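Local structure of glyoxalase family protein (Listeria monocytogenes, 2P7O) at the interface of chains A and B. The protein catalyses the manganese-dependent hydration of the antibiotic fosfomycin, thereby conferring resistance to it. Sequence-based numbering; all coordinates share one arbitrary frame. Chains: chain A/B, Glyoxalase family protein.

Contact 1: the interface of chains A and B. Residues chain A 6-7, 46; chain B 69, 72, 118, 120, 124-126.
A:His7 projects from strand 4-12 into a cluster of chain B acids and histidines, making this a homodimer interface at which a metal site is shared between subunits. It illustrates a principle seen in many members of the glyoxalase superfamily: pairing of the chains completes the site. B:His69, B:Glu118 and B:Glu126 belong to the manganese site, and A:His7 very likely supplies a further ligand from across the interface. The imidazole nitrogen A:His7 NE2 stands 3.1 Å from B:Glu118 OE1 and 3.3 Å from B:Glu126 OE1, a convergence expected of ligands around one ion. B:Glu118 arrives on a fully extended chain, with its carboxylate nearly perpendicular to the A:His7 ring, whereas B:Glu126 bends at its second torsion (46°) to bring its own carboxylate round. The other ring nitrogen is fixed within chain A, since A:His7 ND1 donates in the ring plane to the hydroxyl A:Ser6 OG at 2.7 Å. This bond should hold the ring's rotation and leave NE2 directed at the metal. B:His120 meets this ring edge-to-face, with A:His7 CE1 off the B:His120 rim beside ND1, on the side where A:Ser6 OG also lies. B:His120 ND1 in turn donates a long bond to B:Glu118 OE2, from above the carboxylate plane, and may help steady this metal ligand. B:Leu124 closes the apolar flank, its methyl CD1 lying 3.4 Å from A:His7 ND1 and 4.0 Å from A:Phe46 CE1.

Contact 2: the interface of chains A and B. Residues chain A 69-71, 118, 120, 124-126; chain B 7-9.
A:His69 and B:Thr9 pair as antiparallel neighbours where strand 69-73 of chain A meets strand 4-12 of chain B, so a sheet-like seam across the dimer carries the metal ligands with it. Backbone bonds tie the two residues in both directions, and A:Ala71 N donates to B:His7 O at 2.9 Å; the return bond from B:His7 N is weak. A:Ile70 and B:Ile8 form the middle antiparallel bridge, but each nears the neighbouring residue's carbonyl: A:Ile70 C lies by B:His7 O and B:Ile8 CA by A:His69 O. Packing is tight on the face of the seam that carries the histidines. B:Thr9 and A:His69 run side by side, pointing the same way, and B:Thr9 CB sits over the imidazole face toward its rim, 3.3 Å from A:His69 CE1. The methyl A:Ala71 CB covers a face of the B:His7 ring in the same manner, 3.3 Å from B:His7 CE1. Each histidine therefore has an aliphatic carbon of the opposite chain on a face, which should limit tilting. With its hydroxyl anti to the carbonyl carbon (chi1 -70°), B:Thr9 donates from OG1 to A:Glu126 OE1 at 2.8 Å, meeting the carboxylate from above its plane. One chain thus positions a manganese ligand of the other. The contact is looser along the 124-126 loop, where A:Leu124 buries merely 5 Å² and A:Glu125 2 Å² against chain B. The site locks together the subunits and brings A:His69, A:Glu118 and A:Glu126 into register with B:His7, probably completing the manganese centre used in fosfomycin hydration.

Contact 1: the interface of chains A and B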
ATOM      1  N   SER A   6       2.135  -9.274   4.525  1.00 19.85           N
ATOM      2  CA  SER A   6       1.090 -10.250   4.292  1.00 18.18           C
ATOM      3  C   SER A   6       0.418  -9.996   2.932  1.00 19.29           C
ATOM      4  O   SER A   6       0.433 -10.898   2.089  1.00 17.02           O
ATOM      5  CB  SER A   6      -0.031 -10.167   5.367  1.00 20.11           C
ATOM      6  OG  SER A   6      -1.030 -11.124   5.040  1.00 18.73           O
ATOM      7  N   HIS A   7      -0.132  -8.799   2.771  1.00 17.18           N
ATOM      8  CA  HIS A   7      -0.871  -8.533   1.512  1.00 17.02           C
ATOM      9  C   HIS A   7      -1.198  -7.048   1.510  1.00 17.68           C
ATOM     10  O   HIS A   7      -1.105  -6.392   2.550  1.00 19.33           O
ATOM     11  CB  HIS A   7      -2.151  -9.376   1.382  1.00 18.76           C
ATOM     12  CG  HIS A   7      -3.179  -9.215   2.449  1.00 16.10           C
ATOM     13  ND1 HIS A   7      -3.025  -9.913   3.668  1.00 18.10           N
ATOM     14  CD2 HIS A   7      -4.322  -8.514   2.591  1.00 19.10           C
ATOM     15  CE1 HIS A   7      -4.048  -9.648   4.479  1.00 18.83           C
ATOM     16  NE2 HIS A   7      -4.848  -8.799   3.853  1.00 17.27           N
ATOM     17  N   PHE A  46      -7.674 -12.438  -5.676  1.00 21.17           N
ATOM     18  CA  PHE A  46      -6.264 -12.262  -5.307  1.00 22.75           C
ATOM     19  C   PHE A  46      -5.379 -12.382  -6.559  1.00 22.67           C
ATOM     20  O   PHE A  46      -5.618 -13.205  -7.447  1.00 23.15           O
ATOM     21  CB  PHE A  46      -5.837 -13.261  -4.234  1.00 23.05           C
ATOM     22  CG  PHE A  46      -5.928 -12.789  -2.793  1.00 24.07           C
ATOM     23  CD1 PHE A  46      -4.812 -12.308  -2.136  1.00 21.87           C
ATOM     24  CD2 PHE A  46      -7.150 -12.868  -2.118  1.00 23.93           C
ATOM     25  CE1 PHE A  46      -4.888 -11.904  -0.802  1.00 24.42           C
ATOM     26  CE2 PHE A  46      -7.226 -12.470  -0.802  1.00 22.51           C
ATOM     27  CZ  PHE A  46      -6.092 -11.961  -0.147  1.00 23.37           C
TER
ATOM     28  N   HIS B  69      -6.073  -1.226   2.613  1.00 16.06           N
ATOM     29  CA  HIS B  69      -5.170  -1.374   3.774  1.00 15.39           C
ATOM     30  C   HIS B  69      -3.917  -2.106   3.344  1.00 15.01           C
ATOM     31  O   HIS B  69      -3.898  -2.836   2.349  1.00 15.47           O
ATOM     32  CB  HIS B  69      -5.845  -2.108   4.898  1.00 16.69           C
ATOM     33  CG  HIS B  69      -6.425  -3.464   4.643  1.00 18.11           C
ATOM     34  ND1 HIS B  69      -7.663  -3.687   4.083  1.00 17.89           N
ATOM     35  CD2 HIS B  69      -5.921  -4.682   4.910  1.00 17.93           C
ATOM     36  CE1 HIS B  69      -7.863  -5.002   4.030  1.00 18.25           C
ATOM     37  NE2 HIS B  69      -6.789  -5.640   4.501  1.00 17.22           N
ATOM     38  N   PHE B  72       0.536  -6.551   7.465  1.00 17.76           N
ATOM     39  CA  PHE B  72       1.816  -7.116   7.858  1.00 19.05           C
ATOM     40  C   PHE B  72       1.605  -8.474   8.543  1.00 16.91           C
ATOM     41  O   PHE B  72       0.623  -8.644   9.241  1.00 20.44           O
ATOM     42  CB  PHE B  72       2.572  -6.168   8.807  1.00 21.79           C
ATOM     43  CG  PHE B  72       3.114  -4.945   8.069  1.00 18.09           C
ATOM     44  CD1 PHE B  72       2.386  -3.762   8.134  1.00 20.74           C
ATOM     45  CD2 PHE B  72       4.281  -4.967   7.344  1.00 23.29           C
ATOM     46  CE1 PHE B  72       2.855  -2.626   7.472  1.00 21.94           C
ATOM     47  CE2 PHE B  72       4.749  -3.849   6.677  1.00 23.21           C
ATOM     48  CZ  PHE B  72       4.055  -2.647   6.761  1.00 21.34           C
ATOM     49  N   GLU B 118      -3.433  -3.648   8.966  1.00 16.52           N
ATOM     50  CA  GLU B 118      -3.815  -4.966   9.488  1.00 16.33           C
ATOM     51  C   GLU B 118      -2.546  -5.673   9.926  1.00 16.73           C
ATOM     52  O   GLU B 118      -1.539  -5.634   9.209  1.00 18.56           O
ATOM     53  CB  GLU B 118      -4.525  -5.808   8.414  1.00 18.22           C
ATOM     54  CG  GLU B 118      -5.000  -7.219   8.855  1.00 17.69           C
ATOM     55  CD  GLU B 118      -5.650  -8.019   7.742  1.00 18.28           C
ATOM     56  OE1 GLU B 118      -5.729  -7.514   6.582  1.00 20.32           O
ATOM     57  OE2 GLU B 118      -6.091  -9.176   7.941  1.00 18.55           O
ATOM     58  N   HIS B 120      -1.760  -9.576  10.493  1.00 16.07           N
ATOM     59  CA  HIS B 120      -2.426 -10.786  10.049  1.00 18.33           C
ATOM     60  C   HIS B 120      -1.611 -12.016  10.477  1.00 17.41           C
ATOM     61  O   HIS B 120      -0.443 -12.189  10.070  1.00 21.81           O
ATOM     62  CB  HIS B 120      -2.511 -10.653   8.492  1.00 19.68           C
ATOM     63  CG  HIS B 120      -3.188 -11.871   7.895  1.00 19.66           C
ATOM     64  ND1 HIS B 120      -4.396 -11.796   7.240  1.00 19.66           N
ATOM     65  CD2 HIS B 120      -2.814 -13.168   7.699  1.00 20.95           C
ATOM     66  CE1 HIS B 120      -4.737 -12.981   6.758  1.00 22.48           C
ATOM     67  NE2 HIS B 120      -3.818 -13.878   7.109  1.00 22.46           N
ATOM     68  N   LEU B 124      -3.563 -16.990   4.604  1.00 21.72           N
ATOM     69  CA  LEU B 124      -3.791 -15.764   3.869  1.00 22.46           C
ATOM     70  C   LEU B 124      -5.202 -15.724   3.339  1.00 20.81           C
ATOM     71  O   LEU B 124      -5.669 -16.678   2.735  1.00 27.38           O
ATOM     72  CB  LEU B 124      -2.734 -15.572   2.767  1.00 24.44           C
ATOM     73  CG  LEU B 124      -2.988 -14.435   1.774  1.00 24.48           C
ATOM     74  CD1 LEU B 124      -3.053 -13.133   2.552  1.00 18.92           C
ATOM     75  CD2 LEU B 124      -1.840 -14.367   0.769  1.00 23.08           C
ATOM     76  N   GLU B 125      -5.854 -14.614   3.588  1.00 21.85           N
ATOM     77  CA  GLU B 125      -7.216 -14.372   3.166  1.00 23.45           C
ATOM     78  C   GLU B 125      -7.548 -12.929   3.565  1.00 23.14           C
ATOM     79  O   GLU B 125      -6.907 -12.283   4.414  1.00 22.84           O
ATOM     80  CB  GLU B 125      -8.206 -15.375   3.802  1.00 24.92           C
ATOM     81  CG  GLU B 125      -7.921 -15.581   5.276  1.00 26.65           C
ATOM     82  CD  GLU B 125      -8.856 -16.515   6.022  1.00 29.55           C
ATOM     83  OE1 GLU B 125      -9.370 -17.500   5.438  1.00 33.16           O
ATOM     84  OE2 GLU B 125      -9.000 -16.319   7.257  1.00 32.56           O
ATOM     85  N   GLU B 126      -8.659 -12.477   2.987  1.00 21.81           N
ATOM     86  CA  GLU B 126      -9.157 -11.157   3.402  1.00 19.55           C
ATOM     87  C   GLU B 126     -10.248 -11.350   4.441  1.00 20.51           C
ATOM     88  O   GLU B 126     -11.304 -12.000   4.224  1.00 25.18           O
ATOM     89  CB  GLU B 126      -9.688 -10.433   2.143  1.00 21.57           C
ATOM     90  CG  GLU B 126     -10.209  -9.035   2.519  1.00 19.13           C
ATOM     91  CD  GLU B 126      -9.220  -8.329   3.433  1.00 21.69           C
ATOM     92  OE1 GLU B 126      -8.017  -8.287   3.103  1.00 21.75           O
ATOM     93  OE2 GLU B 126      -9.736  -7.856   4.488  1.00 31.33           O
TER

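Contact 2: the interface of chains A and B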
ATOM      1  N   HIS A  69       0.943   6.192  -2.360  1.00 16.92           N
ATOM      2  CA  HIS A  69       1.070   5.356  -3.545  1.00 15.08           C
ATOM      3  C   HIS A  69       1.919   4.124  -3.233  1.00 16.63           C
ATOM      4  O   HIS A  69       2.826   4.147  -2.374  1.00 20.60           O
ATOM      5  CB  HIS A  69       1.741   6.085  -4.704  1.00 15.09           C
ATOM      6  CG  HIS A  69       3.112   6.660  -4.473  1.00 14.73           C
ATOM      7  ND1 HIS A  69       3.309   7.890  -3.876  1.00 15.68           N
ATOM      8  CD2 HIS A  69       4.352   6.211  -4.785  1.00 16.48           C
ATOM      9  CE1 HIS A  69       4.637   8.151  -3.823  1.00 15.64           C
ATOM     10  NE2 HIS A  69       5.282   7.132  -4.373  1.00 17.27           N
ATOM     11  N   ILE A  70       1.676   3.138  -4.088  1.00 17.09           N
ATOM     12  CA  ILE A  70       2.471   1.881  -4.068  1.00 15.46           C
ATOM     13  C   ILE A  70       3.393   1.973  -5.274  1.00 15.21           C
ATOM     14  O   ILE A  70       2.922   2.272  -6.366  1.00 18.94           O
ATOM     15  CB  ILE A  70       1.546   0.672  -4.193  1.00 15.00           C
ATOM     16  CG1 ILE A  70       0.525   0.603  -3.039  1.00 18.69           C
ATOM     17  CG2 ILE A  70       2.367  -0.619  -4.286  1.00 25.17           C
ATOM     18  CD1 ILE A  70      -0.633  -0.355  -3.335  1.00 16.73           C
ATOM     19  N   ALA A  71       4.655   1.685  -5.079  1.00 16.53           N
ATOM     20  CA  ALA A  71       5.639   1.808  -6.182  1.00 16.25           C
ATOM     21  C   ALA A  71       6.242   0.420  -6.424  1.00 16.45           C
ATOM     22  O   ALA A  71       6.723  -0.241  -5.473  1.00 19.69           O
ATOM     23  CB  ALA A  71       6.726   2.794  -5.737  1.00 20.61           C
ATOM     24  N   GLU A 118       3.115   3.823  -8.945  1.00 17.13           N
ATOM     25  CA  GLU A 118       4.374   4.281  -9.503  1.00 16.48           C
ATOM     26  C   GLU A 118       5.139   3.046  -9.986  1.00 17.28           C
ATOM     27  O   GLU A 118       5.218   2.033  -9.308  1.00 16.92           O
ATOM     28  CB  GLU A 118       5.149   5.071  -8.450  1.00 17.42           C
ATOM     29  CG  GLU A 118       6.557   5.513  -8.832  1.00 18.85           C
ATOM     30  CD  GLU A 118       7.350   6.186  -7.730  1.00 17.82           C
ATOM     31  OE1 GLU A 118       6.859   6.192  -6.563  1.00 15.21           O
ATOM     32  OE2 GLU A 118       8.462   6.698  -8.032  1.00 17.51           O
ATOM     33  N   HIS A 120       9.015   2.524 -10.655  1.00 17.92           N
ATOM     34  CA  HIS A 120      10.187   3.285 -10.239  1.00 18.83           C
ATOM     35  C   HIS A 120      11.405   2.552 -10.786  1.00 17.66           C
ATOM     36  O   HIS A 120      11.598   1.391 -10.411  1.00 17.84           O
ATOM     37  CB  HIS A 120      10.161   3.348  -8.701  1.00 21.45           C
ATOM     38  CG  HIS A 120      11.371   3.997  -8.076  1.00 20.02           C
ATOM     39  ND1 HIS A 120      11.300   5.158  -7.319  1.00 20.97           N
ATOM     40  CD2 HIS A 120      12.663   3.576  -7.948  1.00 20.06           C
ATOM     41  CE1 HIS A 120      12.504   5.463  -6.877  1.00 20.68           C
ATOM     42  NE2 HIS A 120      13.362   4.526  -7.278  1.00 20.75           N
ATOM     43  N   LEU A 124      16.521   4.332  -5.116  1.00 19.53           N
ATOM     44  CA  LEU A 124      15.382   4.579  -4.256  1.00 20.72           C
ATOM     45  C   LEU A 124      15.352   5.993  -3.691  1.00 19.88           C
ATOM     46  O   LEU A 124      16.253   6.351  -2.938  1.00 20.96           O
ATOM     47  CB  LEU A 124      15.420   3.552  -3.091  1.00 18.74           C
ATOM     48  CG  LEU A 124      14.225   3.610  -2.116  1.00 18.91           C
ATOM     49  CD1 LEU A 124      12.956   3.261  -2.908  1.00 21.77           C
ATOM     50  CD2 LEU A 124      14.333   2.654  -0.925  1.00 21.85           C
ATOM     51  N   GLU A 125      14.233   6.668  -3.939  1.00 19.32           N
ATOM     52  CA  GLU A 125      13.936   7.986  -3.366  1.00 17.93           C
ATOM     53  C   GLU A 125      12.458   8.246  -3.686  1.00 16.70           C
ATOM     54  O   GLU A 125      11.926   7.566  -4.585  1.00 17.58           O
ATOM     55  CB  GLU A 125      14.853   9.017  -4.053  1.00 19.52           C
ATOM     56  CG  GLU A 125      14.606   8.965  -5.562  1.00 18.07           C
ATOM     57  CD  GLU A 125      15.694   9.716  -6.338  1.00 20.24           C
ATOM     58  OE1 GLU A 125      16.495  10.435  -5.688  1.00 32.22           O
ATOM     59  OE2 GLU A 125      15.776   9.524  -7.576  1.00 25.03           O
ATOM     60  N   GLU A 126      11.860   9.245  -3.020  1.00 15.94           N
ATOM     61  CA  GLU A 126      10.490   9.602  -3.390  1.00 17.16           C
ATOM     62  C   GLU A 126      10.590  10.767  -4.374  1.00 20.62           C
ATOM     63  O   GLU A 126      11.246  11.770  -4.091  1.00 22.44           O
ATOM     64  CB  GLU A 126       9.805  10.030  -2.088  1.00 16.18           C
ATOM     65  CG  GLU A 126       8.345  10.444  -2.259  1.00 17.72           C
ATOM     66  CD  GLU A 126       7.651   9.521  -3.265  1.00 17.00           C
ATOM     67  OE1 GLU A 126       7.670   8.313  -3.041  1.00 16.46           O
ATOM     68  OE2 GLU A 126       7.062   9.998  -4.284  1.00 19.78           O
TER
ATOM     69  N   HIS B   7       8.744   0.584  -2.990  1.00 17.05           N
ATOM     70  CA  HIS B   7       8.433   1.215  -1.687  1.00 16.66           C
ATOM     71  C   HIS B   7       6.947   1.532  -1.658  1.00 15.33           C
ATOM     72  O   HIS B   7       6.256   1.438  -2.680  1.00 15.89           O
ATOM     73  CB  HIS B   7       9.245   2.505  -1.558  1.00 16.44           C
ATOM     74  CG  HIS B   7       8.990   3.527  -2.621  1.00 16.98           C
ATOM     75  ND1 HIS B   7       9.640   3.521  -3.836  1.00 16.11           N
ATOM     76  CD2 HIS B   7       8.169   4.617  -2.623  1.00 17.52           C
ATOM     77  CE1 HIS B   7       9.226   4.571  -4.556  1.00 16.81           C
ATOM     78  NE2 HIS B   7       8.329   5.246  -3.838  1.00 16.52           N
ATOM     79  N   ILE B   8       6.445   1.851  -0.471  1.00 17.29           N
ATOM     80  CA  ILE B   8       5.120   2.472  -0.361  1.00 17.84           C
ATOM     81  C   ILE B   8       5.310   3.857   0.226  1.00 17.77           C
ATOM     82  O   ILE B   8       6.138   3.949   1.171  1.00 18.59           O
ATOM     83  CB  ILE B   8       4.252   1.591   0.561  1.00 18.06           C
ATOM     84  CG1 ILE B   8       4.033   0.242  -0.178  1.00 17.90           C
ATOM     85  CG2 ILE B   8       2.964   2.291   0.894  1.00 19.82           C
ATOM     86  CD1 ILE B   8       3.401  -0.803   0.778  1.00 21.77           C
ATOM     87  N   THR B   9       4.559   4.818  -0.285  1.00 15.40           N
ATOM     88  CA  THR B   9       4.641   6.123   0.337  1.00 14.11           C
ATOM     89  C   THR B   9       3.260   6.526   0.896  1.00 16.81           C
ATOM     90  O   THR B   9       2.248   6.423   0.167  1.00 17.45           O
ATOM     91  CB  THR B   9       5.049   7.195  -0.669  1.00 16.33           C
ATOM     92  OG1 THR B   9       6.410   6.949  -1.000  1.00 17.17           O
ATOM     93  CG2 THR B   9       4.922   8.572  -0.038  1.00 17.15           C
TER

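Contact 1 and contact 2 are overlapping parts of two-fold-related patches, with the chains exchanged, and their centres lie about 20 Å apart. Each draws on strand 4-12 of one chain and on strands 69-73 and 116-120 plus the 124-126 loop of the other. Position 7 serves both: A:His7 enters the chain B cluster in contact 1, and B:His7 enters the chain A cluster in contact 2. Each subunit thus appears to lend a histidine and borrow one, an exchange that would couple dimer formation to completion of two manganese sites, neither of which one chain would likely form in full.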